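Local coordinates for protein putative N-acetylmuramoyl-L-alanine amidase,autolysin cwp6 (Peptoclostridium difficile, PDB 5J72) that probably cleaves the amide bond between N-acetylmuramic acid and L-alanine in peptidoglycan, as a zinc-dependent autolysin anchored to the cell wall through CWB2 repeats, at residues A[270-282]-A[346-358]. Numbering follows the deposited sequence. Where two conformers were deposited one is given.
Sequences EYDALNISSKAGE and RHETNANVIKTFY
From Y271 against R346 to K279 against F357, helices 270-282 and 346-357 run side by side in the same sense, their axes 9.4 Å apart at closest and crossing at -22°. Each belongs to a different CWB2 repeat, so the contact is part of the interface between two repeats of the cell wall-anchoring module. At the N-terminal end the guanidinium of R346 lies flat on one face of the Y271 ring, a cation-pi stack with CZ 3.9 Å from the ring centroid; a bend at chi3 (67°) of the R346 side chain turns the guanidinium onto the ring, and R346 CD lies over the same face. R346 NH1 is held in turn by the carbonyl of S371. Next comes buried N275, whose amide works both ways. N275 ND2 donates to R346 O (3.0 Å), in the carbonyl plane and on a lone pair, although that oxygen already takes the helical N-H of N350. N275 OD1 receives N350 ND2 at 2.9 Å, from above the carbonyl plane, and the two amides are turned 41° apart. Beside this pair, a water donates to both D272 OD1 and T349 OG1, and T349 OG1 is itself hydrogen-bonded to the D345 carbonyl. Further along, I276 CD1 touches V353 CG1 and packs obliquely on the F357 ring, 3.5 Å from CE1. K279 lays its methylenes across F357 while NZ pairs with D283. At the far end, Y358 OH and S278 OG share a 2.9 Å hydrogen bond.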
loop_
_atom_site.group_PDB
_atom_site.type_symbol
_atom_site.label_atom_id
_atom_site.label_comp_id
_atom_site.label_asym_id
_atom_site.label_seq_id
_atom_site.Cartn_x
_atom_site.Cartn_y
_atom_site.Cartn_z
ATOM N N GLU A 270 12.445 5.211 5.900
ATOM C CA GLU A 270 11.893 4.010 6.511
ATOM C C GLU A 270 10.561 3.642 5.832
ATOM O O GLU A 270 10.327 2.464 5.548
ATOM C CB GLU A 270 11.670 4.244 8.013
ATOM C CG GLU A 270 12.992 4.281 8.779
ATOM C CD GLU A 270 12.805 4.542 10.305
ATOM O OE1 GLU A 270 13.836 4.596 11.020
ATOM O OE2 GLU A 270 11.646 4.660 10.776
ATOM N N TYR A 271 9.668 4.657 5.601
ATOM C CA TYR A 271 8.392 4.356 4.950
ATOM C C TYR A 271 8.609 4.092 3.475
ATOM O O TYR A 271 7.800 3.409 2.876
ATOM C CB TYR A 271 7.375 5.482 5.151
ATOM C CG TYR A 271 6.665 5.269 6.464
ATOM C CD1 TYR A 271 7.140 5.850 7.640
ATOM C CD2 TYR A 271 5.530 4.474 6.541
ATOM C CE1 TYR A 271 6.497 5.653 8.848
ATOM C CE2 TYR A 271 4.884 4.257 7.761
ATOM C CZ TYR A 271 5.368 4.856 8.907
ATOM O OH TYR A 271 4.744 4.672 10.119
ATOM N N ASP A 272 9.679 4.584 2.872
ATOM C CA ASP A 272 9.950 4.225 1.474
ATOM C C ASP A 272 10.267 2.707 1.428
ATOM O O ASP A 272 9.781 1.958 0.557
ATOM C CB ASP A 272 11.173 5.026 0.979
ATOM C CG ASP A 272 10.832 6.493 0.835
ATOM O OD1 ASP A 272 9.713 6.806 0.340
ATOM O OD2 ASP A 272 11.661 7.347 1.240
ATOM N N ALA A 273 11.129 2.251 2.375
ATOM C CA ALA A 273 11.516 0.828 2.438
ATOM C C ALA A 273 10.213 -0.025 2.707
ATOM O O ALA A 273 9.947 -1.028 2.040
ATOM C CB ALA A 273 12.552 0.626 3.552
ATOM N N LEU A 274 9.429 0.379 3.667
ATOM C CA LEU A 274 8.193 -0.335 3.974
ATOM C C LEU A 274 7.264 -0.374 2.777
ATOM O O LEU A 274 6.719 -1.431 2.445
ATOM C CB LEU A 274 7.458 0.514 5.107
ATOM C CG LEU A 274 6.155 -0.074 5.678
ATOM C CD1 LEU A 274 5.820 0.612 6.995
ATOM C CD2 LEU A 274 4.978 0.120 4.786
ATOM N N ASN A 275 7.091 0.779 2.092
ATOM C CA ASN A 275 6.188 0.798 0.938
ATOM C C ASN A 275 6.607 -0.149 -0.207
ATOM O O ASN A 275 5.736 -0.601 -0.901
ATOM C CB ASN A 275 6.107 2.275 0.353
ATOM C CG ASN A 275 5.054 3.069 1.146
ATOM O OD1 ASN A 275 4.046 2.472 1.567
ATOM N ND2 ASN A 275 5.244 4.377 1.450
ATOM N N ILE A 276 7.946 -0.430 -0.422
ATOM C CA ILE A 276 8.325 -1.313 -1.537
ATOM C C ILE A 276 8.526 -2.794 -1.060
ATOM O O ILE A 276 8.819 -3.675 -1.858
ATOM C CB ILE A 276 9.629 -0.737 -2.168
ATOM C CG1 ILE A 276 9.873 -1.376 -3.549
ATOM C CG2 ILE A 276 10.846 -1.000 -1.208
ATOM C CD1 ILE A 276 8.704 -1.127 -4.600
ATOM N N SER A 277 8.334 -3.034 0.238
ATOM C CA SER A 277 8.568 -4.349 0.867
ATOM C C SER A 277 7.770 -5.491 0.229
ATOM O O SER A 277 8.317 -6.581 -0.039
ATOM C CB SER A 277 8.137 -4.270 2.357
ATOM O OG SER A 277 9.295 -3.927 3.066
ATOM N N SER A 278 6.476 -5.271 -0.037
ATOM C CA SER A 278 5.718 -6.395 -0.573
ATOM C C SER A 278 6.187 -6.704 -1.963
ATOM O O SER A 278 6.162 -7.874 -2.354
ATOM C CB SER A 278 4.189 -6.139 -0.550
ATOM O OG SER A 278 3.828 -5.060 -1.413
ATOM N N LYS A 279 6.639 -5.708 -2.687
ATOM C CA LYS A 279 7.014 -5.968 -4.065
ATOM C C LYS A 279 8.430 -6.634 -4.103
ATOM O O LYS A 279 8.652 -7.623 -4.829
ATOM C CB LYS A 279 7.010 -4.619 -4.807
ATOM C CG LYS A 279 7.629 -4.739 -6.213
ATOM C CD LYS A 279 6.831 -5.746 -7.098
ATOM C CE LYS A 279 7.347 -5.688 -8.539
ATOM N NZ LYS A 279 7.083 -6.941 -9.289
ATOM N N ALA A 280 9.354 -6.077 -3.335
ATOM C CA ALA A 280 10.697 -6.669 -3.215
ATOM C C ALA A 280 10.512 -8.160 -2.722
ATOM O O ALA A 280 11.240 -9.061 -3.120
ATOM C CB ALA A 280 11.503 -5.878 -2.148
ATOM N N GLY A 281 9.509 -8.381 -1.802
ATOM C CA GLY A 281 9.270 -9.742 -1.296
ATOM C C GLY A 281 8.748 -10.659 -2.379
ATOM O O GLY A 281 9.186 -11.810 -2.483
ATOM N N GLU A 282 7.809 -10.198 -3.169
ATOM C CA GLU A 282 7.260 -11.042 -4.255
ATOM C C GLU A 282 8.369 -11.386 -5.272
ATOM O O GLU A 282 8.429 -12.510 -5.742
ATOM C CB GLU A 282 6.134 -10.250 -5.014
ATOM C CG GLU A 282 5.629 -11.004 -6.206
ATOM C CD GLU A 282 4.573 -10.199 -7.003
ATOM O OE1 GLU A 282 3.818 -9.435 -6.386
ATOM O OE2 GLU A 282 4.503 -10.384 -8.243
ATOM N N ARG A 346 4.104 9.416 2.987
ATOM C CA ARG A 346 4.071 7.928 3.011
ATOM C C ARG A 346 2.839 7.385 2.255
ATOM O O ARG A 346 2.936 6.301 1.670
ATOM C CB ARG A 346 4.112 7.417 4.489
ATOM C CG ARG A 346 2.819 7.737 5.238
ATOM C CD ARG A 346 2.927 7.360 6.715
ATOM N NE ARG A 346 3.886 8.217 7.378
ATOM C CZ ARG A 346 4.085 8.242 8.689
ATOM N NH1 ARG A 346 3.378 7.455 9.489
ATOM N NH2 ARG A 346 4.999 9.045 9.209
ATOM N N HIS A 347 1.689 8.143 2.223
ATOM C CA HIS A 347 0.497 7.634 1.564
ATOM C C HIS A 347 0.575 7.811 0.110
ATOM O O HIS A 347 0.222 6.890 -0.624
ATOM C CB HIS A 347 -0.763 8.291 2.135
ATOM C CG HIS A 347 -0.843 8.149 3.617
ATOM N ND1 HIS A 347 -0.798 9.240 4.458
ATOM C CD2 HIS A 347 -0.978 7.054 4.408
ATOM C CE1 HIS A 347 -0.893 8.807 5.708
ATOM N NE2 HIS A 347 -1.000 7.490 5.709
ATOM N N GLU A 348 1.056 9.009 -0.370
ATOM C CA GLU A 348 1.229 9.152 -1.818
ATOM C C GLU A 348 2.279 8.210 -2.293
ATOM O O GLU A 348 2.140 7.653 -3.393
ATOM C CB GLU A 348 1.616 10.622 -2.265
ATOM C CG GLU A 348 1.397 10.704 -3.797
ATOM C CD GLU A 348 1.601 12.127 -4.326
ATOM O OE1 GLU A 348 2.287 12.887 -3.658
ATOM O OE2 GLU A 348 1.073 12.433 -5.402
ATOM N N THR A 349 3.335 7.986 -1.509
ATOM C CA THR A 349 4.359 7.047 -2.033
ATOM C C THR A 349 3.758 5.569 -2.092
ATOM O O THR A 349 3.994 4.845 -3.026
ATOM C CB THR A 349 5.549 7.047 -1.084
ATOM O OG1 THR A 349 6.072 8.409 -1.008
ATOM C CG2 THR A 349 6.629 6.104 -1.579
ATOM N N ASN A 350 2.977 5.225 -1.076
ATOM C CA ASN A 350 2.308 3.899 -1.085
ATOM C C ASN A 350 1.443 3.771 -2.343
ATOM O O ASN A 350 1.505 2.765 -3.077
ATOM C CB ASN A 350 1.485 3.780 0.173
ATOM C CG ASN A 350 0.835 2.398 0.292
ATOM O OD1 ASN A 350 -0.396 2.298 0.178
ATOM N ND2 ASN A 350 1.621 1.291 0.499
ATOM N N ALA A 351 0.641 4.848 -2.670
ATOM C CA ALA A 351 -0.229 4.769 -3.868
ATOM C C ALA A 351 0.602 4.717 -5.127
ATOM O O ALA A 351 0.225 3.984 -6.069
ATOM C CB ALA A 351 -1.192 5.995 -3.930
ATOM N N ASN A 352 1.751 5.442 -5.195
ATOM C CA ASN A 352 2.525 5.391 -6.452
ATOM C C ASN A 352 3.223 4.034 -6.614
ATOM O O ASN A 352 3.433 3.569 -7.763
ATOM C CB ASN A 352 3.611 6.535 -6.502
ATOM C CG ASN A 352 2.935 7.869 -6.865
ATOM O OD1 ASN A 352 1.891 7.878 -7.572
ATOM N ND2 ASN A 352 3.442 9.001 -6.423
ATOM N N VAL A 353 3.634 3.425 -5.495
ATOM C CA VAL A 353 4.245 2.070 -5.628
ATOM C C VAL A 353 3.170 1.093 -6.136
ATOM O O VAL A 353 3.443 0.255 -6.980
ATOM C CB VAL A 353 4.763 1.597 -4.246
ATOM C CG1 VAL A 353 4.931 0.058 -4.216
ATOM C CG2 VAL A 353 6.087 2.318 -3.924
ATOM N N ILE A 354 1.960 1.157 -5.533
ATOM C CA ILE A 354 0.897 0.255 -6.004
ATOM C C ILE A 354 0.634 0.542 -7.475
ATOM O O ILE A 354 0.565 -0.380 -8.284
ATOM C CB ILE A 354 -0.347 0.453 -5.097
ATOM C CG1 ILE A 354 -0.054 -0.240 -3.782
ATOM C CG2 ILE A 354 -1.652 -0.209 -5.665
ATOM C CD1 ILE A 354 -1.006 0.143 -2.598
ATOM N N LYS A 355 0.521 1.828 -7.859
ATOM C CA LYS A 355 0.261 2.098 -9.272
ATOM C C LYS A 355 1.362 1.607 -10.183
ATOM O O LYS A 355 1.083 1.055 -11.256
ATOM C CB LYS A 355 0.046 3.646 -9.423
ATOM C CG LYS A 355 0.048 4.129 -10.861
ATOM C CD LYS A 355 0.306 5.695 -10.870
ATOM C CE LYS A 355 1.759 5.980 -10.541
ATOM N NZ LYS A 355 2.066 7.442 -10.505
ATOM N N THR A 356 2.612 1.759 -9.776
ATOM C CA THR A 356 3.714 1.373 -10.646
ATOM C C THR A 356 4.049 -0.100 -10.662
ATOM O O THR A 356 4.285 -0.664 -11.742
ATOM C CB THR A 356 4.953 2.099 -10.114
ATOM O OG1 THR A 356 4.698 3.512 -10.191
ATOM C CG2 THR A 356 6.259 1.755 -10.889
ATOM N N PHE A 357 4.087 -0.721 -9.496
ATOM C CA PHE A 357 4.529 -2.142 -9.381
ATOM C C PHE A 357 3.421 -3.151 -9.346
ATOM O O PHE A 357 3.726 -4.355 -9.410
ATOM C CB PHE A 357 5.422 -2.278 -8.102
ATOM C CG PHE A 357 6.704 -1.465 -8.271
ATOM C CD1 PHE A 357 6.919 -0.329 -7.541
ATOM C CD2 PHE A 357 7.681 -1.847 -9.184
ATOM C CE1 PHE A 357 8.081 0.425 -7.693
ATOM C CE2 PHE A 357 8.851 -1.089 -9.344
ATOM C CZ PHE A 357 9.037 0.031 -8.596
ATOM N N TYR A 358 2.143 -2.734 -9.240
ATOM C CA TYR A 358 1.000 -3.652 -9.269
ATOM C C TYR A 358 0.013 -3.020 -10.347
ATOM O O TYR A 358 -1.098 -2.606 -10.008
ATOM C CB TYR A 358 0.278 -3.710 -7.886
ATOM C CG TYR A 358 1.177 -4.353 -6.849
ATOM C CD1 TYR A 358 1.128 -5.729 -6.613
ATOM C CD2 TYR A 358 2.132 -3.600 -6.157
ATOM C CE1 TYR A 358 2.004 -6.333 -5.709
ATOM C CE2 TYR A 358 3.012 -4.199 -5.253
ATOM C CZ TYR A 358 2.933 -5.561 -5.026
ATOM O OH TYR A 358 3.742 -6.113 -4.065
HETATM O O HOH W 1 8.703 8.972 -1.123
HETATM O O HOH W 2 3.530 -8.712 -3.499
HETATM O O HOH W 3 3.748 -6.987 -8.954
HETATM O O HOH W 4 5.372 -5.207 -11.583
#